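Phospholipase A1 (PDB 4HYQ) hydrolyses the sn-1 acyl ester of glycerophospholipids, probably by the serine-esterase chemistry of the SGNH (GDSL) hydrolases. Local coordinates at residues G4-G9 and M66-S71; R120-Y125 and A180-A185. One frame throughout, in Å; residues are numbered along the deposited sequence.

Interaction 1. Residues G4-G9 and M66-S71; sequences GYVALG and MGPLNS
Val6, on strand 4-9, meets Leu69 and Pro68 from the turn that follows helix 58-65. Its CB points toward 66-71; both methyls touch Leu69 CD2, and CG2 also reaches Pro68. CG1 lies opposite the backbone N (chi1 177°), which leaves CG2 beside that N and turned to Pro68: Val6 CG2 sits 4.0 Å from Pro68 CB and 3.7 Å from the carbonyl O of Pro68. With CG of Leu69 trans to the carbonyl carbon (chi1 -62°), its branch reaches in so that Leu69 CD2 fits against the fork of the valine, 3.7 Å from Val6 CB and 3.8 Å from Val6 CG1. The two side chains cross at about a right angle. No hydrogen bond joins the segments; the contact is van der Waals packing. A type I turn from Met66 to Leu69, closed by Leu69 N to Met66 O at 3.1 Å, sets Pro68 and Leu69 in place, and proline suits its helical backbone angles. Lys131 NZ binds the carbonyls of Met66, Gly67 and Leu69. The turn belongs to a beta-alpha-beta crossover from strand 47-50 through helix 58-65 to strand 73-79, passing strand 4-9 between them in the parallel sheet of the SGNH alpha/beta fold.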
loop_
_atom_site.group_PDB
_atom_site.type_symbol
_atom_site.label_atom_id
_atom_site.label_comp_id
_atom_site.label_asym_id
_atom_site.label_seq_id
_atom_site.Cartn_x
_atom_site.Cartn_y
_atom_site.Cartn_z
ATOM N N GLY A 4 0.603 -0.726 22.358
ATOM C CA GLY A 4 1.161 0.147 21.354
ATOM C C GLY A 4 0.705 -0.180 19.959
ATOM O O GLY A 4 0.343 -1.319 19.643
ATOM N N TYR A 5 0.714 0.844 19.118
ATOM C CA TYR A 5 0.348 0.685 17.715
ATOM C C TYR A 5 1.616 0.940 16.908
ATOM O O TYR A 5 2.285 1.962 17.111
ATOM C CB TYR A 5 -0.737 1.698 17.338
ATOM C CG TYR A 5 -1.002 1.827 15.843
ATOM C CD1 TYR A 5 -0.936 0.715 15.000
ATOM C CD2 TYR A 5 -1.351 3.054 15.288
ATOM C CE1 TYR A 5 -1.213 0.824 13.625
ATOM C CE2 TYR A 5 -1.644 3.175 13.921
ATOM C CZ TYR A 5 -1.573 2.068 13.107
ATOM O OH TYR A 5 -1.890 2.217 11.782
ATOM N N VAL A 6 1.972 -0.002 16.040
ATOM C CA VAL A 6 3.145 0.166 15.183
ATOM C C VAL A 6 2.637 0.116 13.742
ATOM O O VAL A 6 1.965 -0.833 13.346
ATOM C CB VAL A 6 4.201 -0.948 15.418
ATOM C CG1 VAL A 6 5.378 -0.780 14.462
ATOM C CG2 VAL A 6 4.723 -0.873 16.866
ATOM N N ALA A 7 2.939 1.161 12.972
ATOM C CA ALA A 7 2.515 1.248 11.572
ATOM C C ALA A 7 3.714 1.040 10.647
ATOM O O ALA A 7 4.621 1.877 10.561
ATOM C CB ALA A 7 1.857 2.614 11.305
ATOM N N LEU A 8 3.691 -0.086 9.948
ATOM C CA LEU A 8 4.763 -0.502 9.044
ATOM C C LEU A 8 4.388 -0.357 7.585
ATOM O O LEU A 8 3.215 -0.239 7.233
ATOM C CB LEU A 8 5.052 -1.994 9.242
ATOM C CG LEU A 8 5.268 -2.532 10.655
ATOM C CD1 LEU A 8 5.254 -4.075 10.636
ATOM C CD2 LEU A 8 6.609 -2.012 11.177
ATOM N N GLY A 9 5.394 -0.406 6.724
ATOM C CA GLY A 9 5.073 -0.409 5.316
ATOM C C GLY A 9 5.754 0.540 4.371
ATOM O O GLY A 9 6.812 1.111 4.660
ATOM N N MET A 66 11.318 -3.054 12.167
ATOM C CA MET A 66 10.915 -3.956 13.244
ATOM C C MET A 66 11.191 -3.516 14.675
ATOM O O MET A 66 10.591 -4.031 15.618
ATOM C CB MET A 66 11.577 -5.300 13.014
ATOM C CG MET A 66 11.371 -5.815 11.626
ATOM S SD MET A 66 9.724 -6.457 11.446
ATOM C CE MET A 66 10.056 -7.975 11.352
ATOM N N GLY A 67 12.095 -2.565 14.838
ATOM C CA GLY A 67 12.453 -2.112 16.174
ATOM C C GLY A 67 11.363 -1.820 17.194
ATOM O O GLY A 67 11.461 -2.289 18.338
ATOM N N PRO A 68 10.316 -1.053 16.838
ATOM C CA PRO A 68 9.255 -0.740 17.802
ATOM C C PRO A 68 8.328 -1.883 18.206
ATOM O O PRO A 68 7.555 -1.730 19.138
ATOM C CB PRO A 68 8.467 0.397 17.148
ATOM C CG PRO A 68 9.183 0.720 15.858
ATOM C CD PRO A 68 10.077 -0.435 15.523
ATOM N N LEU A 69 8.406 -3.014 17.520
ATOM C CA LEU A 69 7.531 -4.139 17.850
ATOM C C LEU A 69 8.022 -4.812 19.119
ATOM O O LEU A 69 9.218 -5.069 19.258
ATOM C CB LEU A 69 7.534 -5.178 16.726
ATOM C CG LEU A 69 7.026 -4.729 15.359
ATOM C CD1 LEU A 69 7.280 -5.819 14.340
ATOM C CD2 LEU A 69 5.555 -4.399 15.444
ATOM N N ASN A 70 7.110 -5.095 20.041
ATOM C CA ASN A 70 7.496 -5.781 21.266
ATOM C C ASN A 70 6.280 -6.445 21.883
ATOM O O ASN A 70 5.191 -6.437 21.294
ATOM C CB ASN A 70 8.172 -4.822 22.265
ATOM C CG ASN A 70 7.322 -3.608 22.597
ATOM O OD1 ASN A 70 6.220 -3.725 23.127
ATOM N ND2 ASN A 70 7.844 -2.425 22.290
ATOM N N SER A 71 6.464 -7.026 23.062
ATOM C CA SER A 71 5.376 -7.724 23.732
ATOM C C SER A 71 4.210 -6.827 24.136
ATOM O O SER A 71 3.113 -7.321 24.413
ATOM C CB SER A 71 5.915 -8.473 24.954
ATOM O OG SER A 71 6.399 -7.576 25.932
#

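Interaction 2. Residues R120-Y125 and A180-A185; sequences RLDSVY and ADHGYA
Asp122 and Tyr125, one turn apart on helix 117-131, receive His182 and Tyr184 from the end of helix 158-181, where Gly183 closes the helix in a Schellman motif. Its positive phi suits glycine, and the reversal lets the residues before and after it face the same partner helix. First along 120-125 comes Asp122, whose OD1 accepts a nearly straight bond from His182 NE2 (2.7 Å, 170°). The acceptor lies in the imidazole plane, whereas the nitrogen meets OD1 on its anti side, somewhat out of the carboxylate plane. Arg178 forms a salt bridge to the same oxygen, so two donors hold it, and the charge of Arg178 probably favours the ionised carboxylate. Tyr125 follows and its CB points toward 180-185. Tyr125 CB stands over the centre of the His182 ring, a CH-pi contact 3.5 Å from its centroid, while the tyrosine ring turns its edge to the same imidazole in an edge-to-face pair with planes at 77°. Histidine thus offers a flat face to the tyrosine and a polar edge to the aspartate; an alanine here would probably leave Asp122 without this donor and open a gap beside Tyr125. The third ring of the aromatic cluster, Tyr184, runs obliquely past Tyr125, with Tyr184 CE1 3.5 Å from Tyr125 CB, and has His182 CB over the centre of one face. A chi1 of -65° sets Tyr184 CG trans to its own carbonyl carbon and sends the ring toward helix 117-131. A water also bonds His182 ND1 and, weakly, Tyr125 O. At the ring's far end, Tyr184 OH donates to that same Tyr125 O at 2.6 Å, tilted from the carbonyl plane.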
loop_
_atom_site.group_PDB
_atom_site.type_symbol
_atom_site.label_atom_id
_atom_site.label_comp_id
_atom_site.label_asym_id
_atom_site.label_seq_id
_atom_site.Cartn_x
_atom_site.Cartn_y
_atom_site.Cartn_z
ATOM N N ARG A 120 8.694 -13.987 0.403
ATOM C CA ARG A 120 9.162 -12.781 1.074
ATOM C C ARG A 120 8.119 -12.285 2.057
ATOM O O ARG A 120 8.466 -11.840 3.147
ATOM C CB ARG A 120 9.478 -11.687 0.061
ATOM C CG ARG A 120 10.535 -12.096 -0.933
ATOM C CD ARG A 120 11.035 -10.887 -1.679
ATOM N NE ARG A 120 12.062 -11.225 -2.653
ATOM C CZ ARG A 120 12.602 -10.341 -3.483
ATOM N NH1 ARG A 120 12.204 -9.071 -3.443
ATOM N NH2 ARG A 120 13.526 -10.723 -4.356
ATOM N N LEU A 121 6.848 -12.340 1.667
ATOM C CA LEU A 121 5.779 -11.913 2.566
ATOM C C LEU A 121 5.739 -12.840 3.789
ATOM O O LEU A 121 5.563 -12.375 4.915
ATOM C CB LEU A 121 4.420 -11.929 1.853
ATOM C CG LEU A 121 4.186 -10.900 0.739
ATOM C CD1 LEU A 121 2.795 -11.080 0.179
ATOM C CD2 LEU A 121 4.312 -9.481 1.302
ATOM N N ASP A 122 5.903 -14.148 3.583
ATOM C CA ASP A 122 5.899 -15.062 4.733
ATOM C C ASP A 122 7.007 -14.684 5.715
ATOM O O ASP A 122 6.802 -14.702 6.932
ATOM C CB ASP A 122 6.104 -16.523 4.304
ATOM C CG ASP A 122 4.810 -17.209 3.917
ATOM O OD1 ASP A 122 3.743 -16.840 4.456
ATOM O OD2 ASP A 122 4.861 -18.139 3.079
ATOM N N SER A 123 8.183 -14.360 5.179
ATOM C CA SER A 123 9.319 -13.966 6.000
ATOM C C SER A 123 8.998 -12.712 6.829
ATOM O O SER A 123 9.291 -12.646 8.025
ATOM C CB SER A 123 10.535 -13.721 5.098
ATOM O OG SER A 123 11.649 -13.274 5.846
ATOM N N VAL A 124 8.401 -11.706 6.199
ATOM C CA VAL A 124 8.057 -10.492 6.927
ATOM C C VAL A 124 6.952 -10.773 7.947
ATOM O O VAL A 124 7.058 -10.378 9.110
ATOM C CB VAL A 124 7.556 -9.369 5.967
ATOM C CG1 VAL A 124 7.063 -8.172 6.763
ATOM C CG2 VAL A 124 8.692 -8.945 5.049
ATOM N N TYR A 125 5.901 -11.470 7.512
ATOM C CA TYR A 125 4.766 -11.740 8.397
ATOM C C TYR A 125 5.194 -12.580 9.607
ATOM O O TYR A 125 4.767 -12.322 10.726
ATOM C CB TYR A 125 3.639 -12.460 7.639
ATOM C CG TYR A 125 2.929 -11.650 6.552
ATOM C CD1 TYR A 125 3.442 -10.434 6.083
ATOM C CD2 TYR A 125 1.767 -12.141 5.953
ATOM C CE1 TYR A 125 2.807 -9.731 5.025
ATOM C CE2 TYR A 125 1.132 -11.457 4.911
ATOM C CZ TYR A 125 1.658 -10.262 4.446
ATOM O OH TYR A 125 1.056 -9.657 3.369
ATOM N N ALA A 180 -4.232 -14.416 5.597
ATOM C CA ALA A 180 -5.119 -15.401 6.228
ATOM C C ALA A 180 -4.311 -16.561 6.812
ATOM O O ALA A 180 -4.620 -17.066 7.894
ATOM C CB ALA A 180 -6.140 -15.924 5.210
ATOM N N ASP A 181 -3.275 -16.971 6.092
ATOM C CA ASP A 181 -2.399 -18.059 6.513
ATOM C C ASP A 181 -1.733 -17.790 7.859
ATOM O O ASP A 181 -1.401 -18.729 8.587
ATOM C CB ASP A 181 -1.314 -18.275 5.468
ATOM C CG ASP A 181 -1.405 -19.621 4.810
ATOM O OD1 ASP A 181 -2.502 -19.962 4.303
ATOM O OD2 ASP A 181 -0.376 -20.332 4.800
ATOM N N HIS A 182 -1.524 -16.511 8.176
ATOM C CA HIS A 182 -0.889 -16.106 9.429
ATOM C C HIS A 182 -1.907 -15.620 10.466
ATOM O O HIS A 182 -1.523 -15.156 11.537
ATOM C CB HIS A 182 0.143 -14.990 9.169
ATOM C CG HIS A 182 1.356 -15.436 8.405
ATOM N ND1 HIS A 182 2.590 -15.610 8.999
ATOM C CD2 HIS A 182 1.530 -15.723 7.092
ATOM C CE1 HIS A 182 3.468 -15.986 8.087
ATOM N NE2 HIS A 182 2.849 -16.063 6.919
ATOM N N GLY A 183 -3.198 -15.706 10.146
ATOM C CA GLY A 183 -4.215 -15.254 11.084
ATOM C C GLY A 183 -4.297 -13.742 11.181
ATOM O O GLY A 183 -4.766 -13.188 12.179
ATOM N N TYR A 184 -3.816 -13.070 10.138
ATOM C CA TYR A 184 -3.842 -11.613 10.076
ATOM C C TYR A 184 -5.092 -11.163 9.351
ATOM O O TYR A 184 -5.623 -11.893 8.514
ATOM C CB TYR A 184 -2.639 -11.101 9.277
ATOM C CG TYR A 184 -1.293 -11.360 9.896
ATOM C CD1 TYR A 184 -0.126 -11.074 9.190
ATOM C CD2 TYR A 184 -1.172 -11.798 11.218
ATOM C CE1 TYR A 184 1.121 -11.205 9.782
ATOM C CE2 TYR A 184 0.072 -11.929 11.821
ATOM C CZ TYR A 184 1.217 -11.625 11.101
ATOM O OH TYR A 184 2.457 -11.681 11.709
ATOM N N ALA A 185 -5.559 -9.961 9.665
ATOM C CA ALA A 185 -6.729 -9.416 8.982
ATOM C C ALA A 185 -6.246 -8.910 7.630
ATOM O O ALA A 185 -5.078 -8.531 7.490
ATOM C CB ALA A 185 -7.317 -8.255 9.772
HETATM O O HOH W 1 3.025 -15.145 11.657
#

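How the interactions relate
Interactions 1 and 2 follow each other along the chain, their centres 15 Å apart and their nearest atoms about 4 Å apart without touching. Helix 117-131 connects them: it carries the first segment of interaction 2, while Lys131, its last residue, hydrogen-bonds to carbonyls of the turn in interaction 1, and Val128 is touched both by Leu8 of strand 4-9 and by Tyr184. Interaction 1 packs a turn on an inner strand of the parallel sheet, whereas interaction 2 joins helix 117-131 to the turn that ends helix 158-181 and leads into the outermost strand 185-187. The first is van der Waals packing alone; the second adds hydrogen bonds to ring packing. Both thus meet one helix, at its C-terminal residue and along 120-125.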